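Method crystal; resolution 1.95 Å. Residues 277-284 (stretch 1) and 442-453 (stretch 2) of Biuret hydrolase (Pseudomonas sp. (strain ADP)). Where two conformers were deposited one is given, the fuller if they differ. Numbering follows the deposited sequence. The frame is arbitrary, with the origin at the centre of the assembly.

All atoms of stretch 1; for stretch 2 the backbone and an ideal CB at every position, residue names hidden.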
# COMPACT_ATOMS: atom_id res chain seq x y z
N ASP A 277 -17.10 15.97 -29.44
CA ASP A 277 -17.25 15.83 -30.92
C ASP A 277 -16.39 16.80 -31.69
O ASP A 277 -15.69 16.38 -32.61
CB ASP A 277 -18.69 16.06 -31.31
CG ASP A 277 -19.57 14.86 -30.95
OD1 ASP A 277 -19.02 13.77 -30.65
OD2 ASP A 277 -20.82 15.01 -30.97
N VAL A 278 -16.38 18.07 -31.30
CA VAL A 278 -15.55 19.03 -32.03
C VAL A 278 -14.08 18.82 -31.78
O VAL A 278 -13.27 18.96 -32.71
CB VAL A 278 -15.90 20.52 -31.77
CG1 VAL A 278 -14.93 21.43 -32.51
CG2 VAL A 278 -17.33 20.78 -32.24
N ALA A 279 -13.72 18.47 -30.55
CA ALA A 279 -12.29 18.16 -30.26
C ALA A 279 -11.82 16.92 -31.06
O ALA A 279 -10.75 16.93 -31.64
CB ALA A 279 -12.07 17.96 -28.76
N ALA A 280 -12.65 15.89 -31.10
CA ALA A 280 -12.40 14.65 -31.87
C ALA A 280 -12.18 14.90 -33.38
O ALA A 280 -11.20 14.42 -33.97
CB ALA A 280 -13.57 13.68 -31.67
N LEU A 281 -13.09 15.68 -33.97
CA LEU A 281 -12.95 16.12 -35.38
C LEU A 281 -11.64 16.84 -35.63
O LEU A 281 -10.91 16.50 -36.57
CB LEU A 281 -14.12 17.03 -35.80
CG LEU A 281 -14.24 17.52 -37.25
CD1 LEU A 281 -14.00 16.42 -38.27
CD2 LEU A 281 -15.62 18.16 -37.41
N THR A 282 -11.30 17.79 -34.76
CA THR A 282 -10.05 18.53 -34.92
C THR A 282 -8.82 17.65 -34.79
O THR A 282 -7.85 17.86 -35.50
CB THR A 282 -9.93 19.61 -33.83
OG1 THR A 282 -11.17 20.31 -33.75
CG2 THR A 282 -8.77 20.56 -34.13
N LEU A 283 -8.86 16.67 -33.87
CA LEU A 283 -7.75 15.75 -33.65
C LEU A 283 -7.75 14.51 -34.53
O LEU A 283 -6.86 13.68 -34.39
CB LEU A 283 -7.70 15.31 -32.16
CG LEU A 283 -7.44 16.49 -31.20
CD1 LEU A 283 -7.65 16.07 -29.76
CD2 LEU A 283 -6.04 17.03 -31.33
N GLY A 284 -8.72 14.37 -35.42
CA GLY A 284 -8.81 13.19 -36.29
C GLY A 284 -9.12 11.89 -35.58
O GLY A 284 -8.73 10.83 -36.02
N UNK A 442 0.96 18.07 -26.46
CA UNK A 442 0.96 18.16 -27.94
C UNK A 442 -0.45 18.22 -28.53
O UNK A 442 -0.71 19.01 -29.45
CB UNK A 442 1.70 16.96 -28.54
N UNK A 443 -1.36 17.41 -28.02
CA UNK A 443 -2.73 17.42 -28.47
C UNK A 443 -3.42 18.75 -28.10
O UNK A 443 -4.18 19.33 -28.88
CB UNK A 443 -3.48 16.23 -27.87
N UNK A 444 -3.14 19.23 -26.89
CA UNK A 444 -3.65 20.52 -26.49
C UNK A 444 -3.25 21.65 -27.41
O UNK A 444 -4.07 22.54 -27.72
CB UNK A 444 -3.18 20.84 -25.07
N UNK A 445 -1.99 21.64 -27.81
CA UNK A 445 -1.43 22.67 -28.66
C UNK A 445 -2.15 22.69 -30.06
O UNK A 445 -2.45 23.77 -30.59
CB UNK A 445 0.07 22.44 -28.82
N UNK A 446 -2.45 21.52 -30.61
CA UNK A 446 -3.25 21.44 -31.83
C UNK A 446 -4.64 22.04 -31.62
O UNK A 446 -5.11 22.84 -32.46
CB UNK A 446 -3.37 19.99 -32.29
N UNK A 447 -5.29 21.74 -30.48
CA UNK A 447 -6.58 22.36 -30.24
C UNK A 447 -6.47 23.87 -30.13
O UNK A 447 -7.36 24.60 -30.60
CB UNK A 447 -7.21 21.79 -28.97
N UNK A 448 -5.42 24.36 -29.47
CA UNK A 448 -5.21 25.77 -29.31
C UNK A 448 -4.95 26.48 -30.65
O UNK A 448 -5.52 27.55 -30.90
CB UNK A 448 -4.04 26.00 -28.35
N UNK A 449 -4.11 25.88 -31.48
CA UNK A 449 -3.75 26.47 -32.80
C UNK A 449 -4.95 26.64 -33.73
O UNK A 449 -5.01 27.60 -34.44
CB UNK A 449 -2.71 25.59 -33.50
N UNK A 450 -5.89 25.71 -33.70
CA UNK A 450 -7.06 25.79 -34.54
C UNK A 450 -8.13 26.66 -33.93
O UNK A 450 -9.14 26.88 -34.55
CB UNK A 450 -7.61 24.39 -34.81
N UNK A 451 -7.98 27.14 -32.71
CA UNK A 451 -8.98 28.06 -32.14
C UNK A 451 -10.11 27.37 -31.40
O UNK A 451 -10.95 28.05 -30.80
CB UNK A 451 -9.58 28.92 -33.25
N UNK A 452 -10.12 26.03 -31.38
CA UNK A 452 -11.12 25.23 -30.69
C UNK A 452 -11.02 25.32 -29.15
O UNK A 452 -12.03 25.37 -28.47
CB UNK A 452 -10.99 23.77 -31.13
N UNK A 453 -9.80 25.27 -28.64
CA UNK A 453 -9.51 25.47 -27.22
C UNK A 453 -8.94 26.85 -27.00
O UNK A 453 -7.90 27.20 -27.59
CB UNK A 453 -8.54 24.41 -26.70

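Two helices cross here steeply, their N-to-C directions 100° apart and their axes 10.1 Å apart at closest approach, so each offers the other a short patch: V278, A279, T282 and L283 on the first side.

Position 442 has nothing of stretch 1 near its ideal CB, and many residues would serve; it is R442, bonded elsewhere in the structure. Position 443 points sideways, its ideal CB 4.4 Å from L283 CD2. Small or modest apolar residues suit it, and it is A443, whose CB lies 4.3 Å from L283 CD2; the same methyl approaches the A443 carbonyl O at 3.8 Å. Position 444 points away and 445 is out of reach, so stretch 1 sets no demand; they are G444 and K445.

Position 446 points toward stretch 1, its ideal CB 4.1 Å from L283 CD2. With a leucine methyl that close, an apolar side chain is the natural choice, alanine, valine or isoleucine among them. It is V446, chi1 t, with CG1 4.0 Å from L283 CD2.

Position 447 points sideways, its ideal CB 5.4 Å from L283 CD2, leaving room to reach A279, T282 and L283. Leucine or methionine would fit that description. L447, with chi1 m and chi2 t, brings its end nearer than its CA-to-CB bond suggests: CD2 lies 3.8 Å from both L283 CG and T282 CB and 3.9 Å from A279 O, and both methyls approach A279 CB, CD1 at 4.2 Å.

Positions 448 and 449 do not reach stretch 1, and polar residues are as welcome as any. They are Q448 and D449, the latter in a salt bridge from its OD1 to K445 NZ at 2.8 Å.

Position 450 points toward T282, its ideal CB 4.1 Å from T282 CG2; alanine, serine or threonine would do. T450 places OG1 3.4 Å from T282 CG2, a contact with a methyl and so no hydrogen bond; OG1 donates instead within its own stretch, to L447 O at 3.2 Å.

Position 451, at phi 89°, leaves helical geometry in a Schellman motif. A CB would be jammed against the preceding carbonyl O, so glycine is called for, and G451 is found.

Position 452 turns back toward stretch 1, its ideal CB 4.3 Å from T282 OG1 and 4.8 Å from V278 CG1. Valine, leucine or isoleucine could cover V278. I452 sets CD1 3.5 Å from V278 CG1, and its CG1 packs 3.5 Å from T282 OG1, a hydroxyl already donating to V278 O at 2.7 Å. Position 453 is out of reach, and is A453.

Stretch 2 (442-453) RAGKVLQDTGIA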
# COMPACT_ATOMS: atom_id res chain seq x y z
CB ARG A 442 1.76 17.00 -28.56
CG ARG A 442 3.24 17.22 -28.45
CD ARG A 442 4.02 15.96 -28.77
NE ARG A 442 3.71 15.35 -30.06
CZ ARG A 442 4.14 14.13 -30.46
NH1 ARG A 442 4.85 13.35 -29.68
NH2 ARG A 442 3.82 13.63 -31.62
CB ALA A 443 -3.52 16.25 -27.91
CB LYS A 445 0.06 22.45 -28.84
CG LYS A 445 0.77 23.51 -29.69
CD LYS A 445 0.49 24.91 -29.17
CE LYS A 445 1.61 25.88 -29.52
NZ LYS A 445 1.61 26.12 -30.99
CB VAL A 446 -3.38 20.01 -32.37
CG1 VAL A 446 -4.42 19.92 -33.54
CG2 VAL A 446 -2.02 19.50 -32.82
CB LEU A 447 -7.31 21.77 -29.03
CG LEU A 447 -7.75 20.30 -29.12
CD1 LEU A 447 -8.41 19.86 -27.81
CD2 LEU A 447 -8.67 20.00 -30.30
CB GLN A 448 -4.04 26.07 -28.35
CG GLN A 448 -4.02 27.54 -27.89
CD GLN A 448 -2.93 27.78 -26.89
OE1 GLN A 448 -3.13 27.72 -25.69
NE2 GLN A 448 -1.75 28.03 -27.39
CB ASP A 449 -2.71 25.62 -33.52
CG ASP A 449 -1.29 25.72 -32.89
OD1 ASP A 449 -1.00 26.56 -31.98
OD2 ASP A 449 -0.45 24.92 -33.31
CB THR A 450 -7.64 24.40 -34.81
OG1 THR A 450 -8.16 23.86 -33.58
CG2 THR A 450 -6.55 23.47 -35.41
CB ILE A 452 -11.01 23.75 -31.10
CG1 ILE A 452 -11.36 23.58 -32.60
CG2 ILE A 452 -11.92 22.86 -30.25
CD1 ILE A 452 -12.74 24.10 -32.98
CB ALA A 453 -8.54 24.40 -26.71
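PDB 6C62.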